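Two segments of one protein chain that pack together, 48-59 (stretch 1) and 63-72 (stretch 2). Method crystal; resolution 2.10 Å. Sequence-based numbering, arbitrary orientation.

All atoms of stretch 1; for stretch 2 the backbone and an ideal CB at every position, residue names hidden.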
# COMPACT_ATOMS: atom_id res chain seq x y z
N GLU B 48 -15.26 11.70 -13.72
CA GLU B 48 -16.01 12.51 -12.77
C GLU B 48 -15.77 12.04 -11.31
O GLU B 48 -15.59 12.86 -10.41
CB GLU B 48 -17.49 12.33 -13.09
CG GLU B 48 -18.31 13.59 -13.25
CD GLU B 48 -19.45 13.39 -14.27
OE1 GLU B 48 -19.45 14.10 -15.32
OE2 GLU B 48 -20.33 12.50 -14.06
N LEU B 49 -15.75 10.72 -11.09
CA LEU B 49 -15.67 10.14 -9.76
C LEU B 49 -14.23 9.93 -9.32
O LEU B 49 -13.92 10.09 -8.15
CB LEU B 49 -16.47 8.83 -9.71
CG LEU B 49 -17.98 8.91 -9.97
CD1 LEU B 49 -18.60 7.57 -10.32
CD2 LEU B 49 -18.74 9.54 -8.80
N ASN B 50 -13.35 9.57 -10.26
CA ASN B 50 -11.95 9.29 -10.00
C ASN B 50 -11.09 10.01 -11.05
O ASN B 50 -10.88 9.49 -12.15
CB ASN B 50 -11.66 7.76 -9.99
CG ASN B 50 -10.17 7.43 -9.85
OD1 ASN B 50 -9.37 8.32 -9.56
ND2 ASN B 50 -9.79 6.14 -10.03
N PRO B 51 -10.55 11.19 -10.68
CA PRO B 51 -9.83 11.98 -11.69
C PRO B 51 -8.51 11.34 -12.13
O PRO B 51 -7.98 11.74 -13.16
CB PRO B 51 -9.64 13.36 -11.02
CG PRO B 51 -9.57 13.02 -9.46
CD PRO B 51 -10.61 11.87 -9.35
N TYR B 52 -7.98 10.36 -11.40
CA TYR B 52 -6.78 9.68 -11.88
C TYR B 52 -7.13 8.72 -13.03
O TYR B 52 -6.25 8.26 -13.74
CB TYR B 52 -6.05 8.92 -10.77
CG TYR B 52 -5.69 9.81 -9.58
CD1 TYR B 52 -4.46 10.51 -9.53
CD2 TYR B 52 -6.59 9.98 -8.54
CE1 TYR B 52 -4.15 11.35 -8.44
CE2 TYR B 52 -6.30 10.81 -7.45
CZ TYR B 52 -5.07 11.49 -7.39
OH TYR B 52 -4.84 12.31 -6.28
N GLY B 53 -8.42 8.42 -13.17
CA GLY B 53 -8.90 7.55 -14.24
C GLY B 53 -8.32 6.15 -14.22
O GLY B 53 -7.92 5.65 -15.25
N THR B 54 -8.22 5.54 -13.04
CA THR B 54 -7.63 4.19 -12.93
C THR B 54 -8.74 3.17 -12.59
O THR B 54 -9.82 3.53 -12.09
CB THR B 54 -6.58 4.12 -11.80
OG1 THR B 54 -7.20 4.58 -10.61
CG2 THR B 54 -5.32 5.00 -12.13
N VAL B 55 -8.46 1.90 -12.84
CA VAL B 55 -9.35 0.86 -12.37
C VAL B 55 -8.48 -0.14 -11.64
O VAL B 55 -7.30 -0.25 -11.93
CB VAL B 55 -10.14 0.16 -13.54
CG1 VAL B 55 -11.22 1.12 -14.10
CG2 VAL B 55 -9.20 -0.32 -14.65
N PRO B 56 -9.06 -0.90 -10.69
CA PRO B 56 -10.46 -0.87 -10.24
C PRO B 56 -10.79 0.41 -9.44
O PRO B 56 -9.95 0.88 -8.67
CB PRO B 56 -10.55 -2.09 -9.32
CG PRO B 56 -9.13 -2.29 -8.86
CD PRO B 56 -8.28 -1.96 -10.04
N THR B 57 -12.01 0.91 -9.63
CA THR B 57 -12.58 1.96 -8.82
C THR B 57 -13.93 1.43 -8.32
O THR B 57 -14.77 0.97 -9.14
CB THR B 57 -12.79 3.24 -9.64
OG1 THR B 57 -11.53 3.80 -9.99
CG2 THR B 57 -13.55 4.26 -8.87
N LEU B 58 -14.12 1.43 -7.00
CA LEU B 58 -15.33 0.92 -6.35
C LEU B 58 -16.07 2.13 -5.87
O LEU B 58 -15.45 3.00 -5.24
CB LEU B 58 -15.01 0.02 -5.15
CG LEU B 58 -16.22 -0.56 -4.39
CD1 LEU B 58 -16.90 -1.56 -5.33
CD2 LEU B 58 -15.70 -1.24 -3.09
N VAL B 59 -17.36 2.21 -6.17
CA VAL B 59 -18.18 3.36 -5.85
C VAL B 59 -19.36 2.84 -5.06
O VAL B 59 -20.11 1.98 -5.52
CB VAL B 59 -18.72 4.09 -7.10
CG1 VAL B 59 -19.62 5.26 -6.71
CG2 VAL B 59 -17.56 4.59 -7.96
N UNK B 63 -19.15 7.20 -1.53
CA UNK B 63 -17.76 6.80 -1.33
C UNK B 63 -17.14 6.38 -2.65
O UNK B 63 -17.72 5.54 -3.37
CB UNK B 63 -17.66 5.66 -0.31
N UNK B 64 -15.97 6.92 -2.97
CA UNK B 64 -15.21 6.48 -4.15
C UNK B 64 -13.85 5.93 -3.75
O UNK B 64 -13.01 6.65 -3.20
CB UNK B 64 -15.03 7.64 -5.14
N UNK B 65 -13.59 4.65 -4.02
CA UNK B 65 -12.26 4.09 -3.73
C UNK B 65 -11.53 3.62 -4.99
O UNK B 65 -12.17 3.09 -5.89
CB UNK B 65 -12.39 2.92 -2.75
N UNK B 66 -10.21 3.78 -5.04
CA UNK B 66 -9.40 3.13 -6.07
C UNK B 66 -8.18 2.62 -5.36
O UNK B 66 -8.02 2.88 -4.14
CB UNK B 66 -9.04 4.07 -7.22
N UNK B 67 -7.32 1.94 -6.10
CA UNK B 67 -6.27 1.08 -5.54
C UNK B 67 -6.84 -0.20 -4.94
O UNK B 67 -7.62 -0.17 -3.97
CB UNK B 67 -5.48 1.84 -4.47
N UNK B 68 -6.41 -1.33 -5.49
CA UNK B 68 -7.04 -2.59 -5.16
C UNK B 68 -6.72 -3.00 -3.72
O UNK B 68 -7.57 -3.55 -3.04
CB UNK B 68 -6.59 -3.68 -6.14
N UNK B 69 -5.52 -2.69 -3.22
CA UNK B 69 -5.19 -3.02 -1.81
C UNK B 69 -6.12 -2.26 -0.84
O UNK B 69 -6.66 -2.82 0.09
CB UNK B 69 -3.73 -2.68 -1.51
N UNK B 70 -6.36 -1.00 -1.10
CA UNK B 70 -7.24 -0.22 -0.25
C UNK B 70 -8.67 -0.73 -0.34
O UNK B 70 -9.39 -0.83 0.67
CB UNK B 70 -7.18 1.26 -0.63
N UNK B 71 -9.10 -1.03 -1.56
CA UNK B 71 -10.43 -1.64 -1.75
C UNK B 71 -10.61 -2.97 -1.00
O UNK B 71 -11.61 -3.18 -0.30
CB UNK B 71 -10.68 -1.87 -3.24
N UNK B 72 -9.64 -3.85 -1.13
CA UNK B 72 -9.74 -5.17 -0.51
C UNK B 72 -9.76 -5.12 0.99
O UNK B 72 -10.52 -5.86 1.64
CB UNK B 72 -8.58 -6.05 -0.96

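Position 63 opens a strand antiparallel to 57-59 (164° between axes). Its ideal CB has nothing of stretch 1 within 5.5 Å and points sideways, so the visible atoms barely restrict the choice. The residue is Leu63; its side chain comes no nearer than Leu63 CG to Leu58 O, 5.7 Å, and the nearer contact is from backbone, Val59 CA to Leu63 O at 3.3 Å, a CA-H...O contact.

At position 64 the ideal CB lies 4.0 Å from Leu49 O, 4.7 Å from Leu58 O and 4.9 Å from Val59 CG2, on the same sheet face as Thr57 and Val59. With phi/psi of -119/118 and no side-chain donor or charge among those neighbours, a beta-branched or other medium apolar side chain would suit. Val64 is deposited, chi1 t. Its CG1 sits 3.4 Å from Leu49 O and 3.9 Å from Thr57 CG2, while its CG2 lies 4.1 Å from Leu49 CB and 4.3 Å from Val59 CG2.

Position 65 pairs with Leu58 through two backbone hydrogen bonds, Leu58 N to the carbonyl O of 65 and the N of 65 to Leu58 O, both 2.8 Å. These exclude only proline, whose N has no hydrogen to give. The CB shares a face with Leu58, so an apolar residue is reasonable. Leu65 is deposited, chi1 m; its closest side-chain approach to stretch 1 is CB to Leu58 O at 3.9 Å.

At position 66 the ideal CB is 3.6 Å from both Asn50 ND2 and Pro56 O, and 3.7 Å from Thr57 OG1. Asn50 ND2 already donates to Thr54 OG1 (3.1 Å) and Thr57 OG1 (2.9 Å), so this polar cluster is largely self-satisfied. Beyond it the Tyr52 ring offers an apolar surface; a large apolar or aromatic side chain could reach it. Phe66, chi1 p, does so: CZ is 3.5 Å from Tyr52 CD2, the rings oblique with planes at 48°, and Asn50 OD1 lies over one face of the Phe66 ring.

Position 67 points away, with phi of +72°, which suits glycine or asparagine; it directly precedes a helix, where Asn, Asp, Ser or Thr could cap. Asn67 caps: its OD1 accepts from the N of 70 at 3.0 Å. A water bridges Asn67 N (2.7 Å) and Pro56 O (2.8 Å).

At position 68 the sideways ideal CB is 4.0 Å from Pro56 CG, compatible with many small residues. Ser68 keeps its CB 3.9 Å from Pro56 CG, and its OG bonds elsewhere in the structure.

Positions 69, 70 and 72 are out of reach and unconstrained here: Arg69, Ile70 and selenomethionine Met72.

Position 71 points toward stretch 1, its ideal CB 5.1 Å from Leu58 CD2, leaving space for a longer apolar chain. Ile71 extends CD1 to 4.0 Å from Leu58 CB and 4.3 Å from Pro56 CB.

Stretch 2, residues 63-72: LVLFNSRIIM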
# COMPACT_ATOMS: atom_id res chain seq x y z
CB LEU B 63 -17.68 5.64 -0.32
CG LEU B 63 -16.31 5.02 -0.03
CD1 LEU B 63 -15.32 5.98 0.68
CD2 LEU B 63 -16.47 3.72 0.74
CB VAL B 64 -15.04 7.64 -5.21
CG1 VAL B 64 -14.11 7.20 -6.37
CG2 VAL B 64 -16.41 8.12 -5.72
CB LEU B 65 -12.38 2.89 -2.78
CG LEU B 65 -12.90 3.18 -1.36
CD1 LEU B 65 -12.91 1.89 -0.55
CD2 LEU B 65 -12.00 4.25 -0.67
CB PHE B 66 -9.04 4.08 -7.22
CG PHE B 66 -8.54 5.42 -6.77
CD1 PHE B 66 -7.17 5.63 -6.58
CD2 PHE B 66 -9.43 6.45 -6.48
CE1 PHE B 66 -6.69 6.87 -6.14
CE2 PHE B 66 -8.96 7.70 -6.05
CZ PHE B 66 -7.59 7.90 -5.87
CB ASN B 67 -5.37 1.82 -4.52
CG ASN B 67 -4.25 0.95 -4.02
OD1 ASN B 67 -4.45 0.10 -3.16
ND2 ASN B 67 -3.04 1.16 -4.56
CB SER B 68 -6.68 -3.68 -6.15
OG SER B 68 -5.32 -3.99 -6.04
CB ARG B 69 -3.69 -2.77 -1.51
CG ARG B 69 -3.34 -2.65 -0.04
CD ARG B 69 -1.87 -2.09 0.14
NE ARG B 69 -1.69 -0.74 -0.44
CZ ARG B 69 -1.97 0.41 0.18
NH1 ARG B 69 -2.47 0.42 1.40
NH2 ARG B 69 -1.75 1.57 -0.43
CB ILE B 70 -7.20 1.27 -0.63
CG1 ILE B 70 -5.81 1.83 -0.30
CG2 ILE B 70 -8.29 2.07 0.12
CD1 ILE B 70 -5.70 3.31 -0.54
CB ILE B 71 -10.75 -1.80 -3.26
CG1 ILE B 71 -11.06 -0.41 -3.84
CG2 ILE B 71 -11.95 -2.80 -3.49
CD1 ILE B 71 -11.04 -0.38 -5.38
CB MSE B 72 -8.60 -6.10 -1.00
CG MSE B 72 -8.80 -6.48 -2.51
SE MSE B 72 -7.40 -7.77 -3.00
CE MSE B 72 -6.09 -6.44 -3.32
O HOH W 1 -7.22 1.22 -8.74
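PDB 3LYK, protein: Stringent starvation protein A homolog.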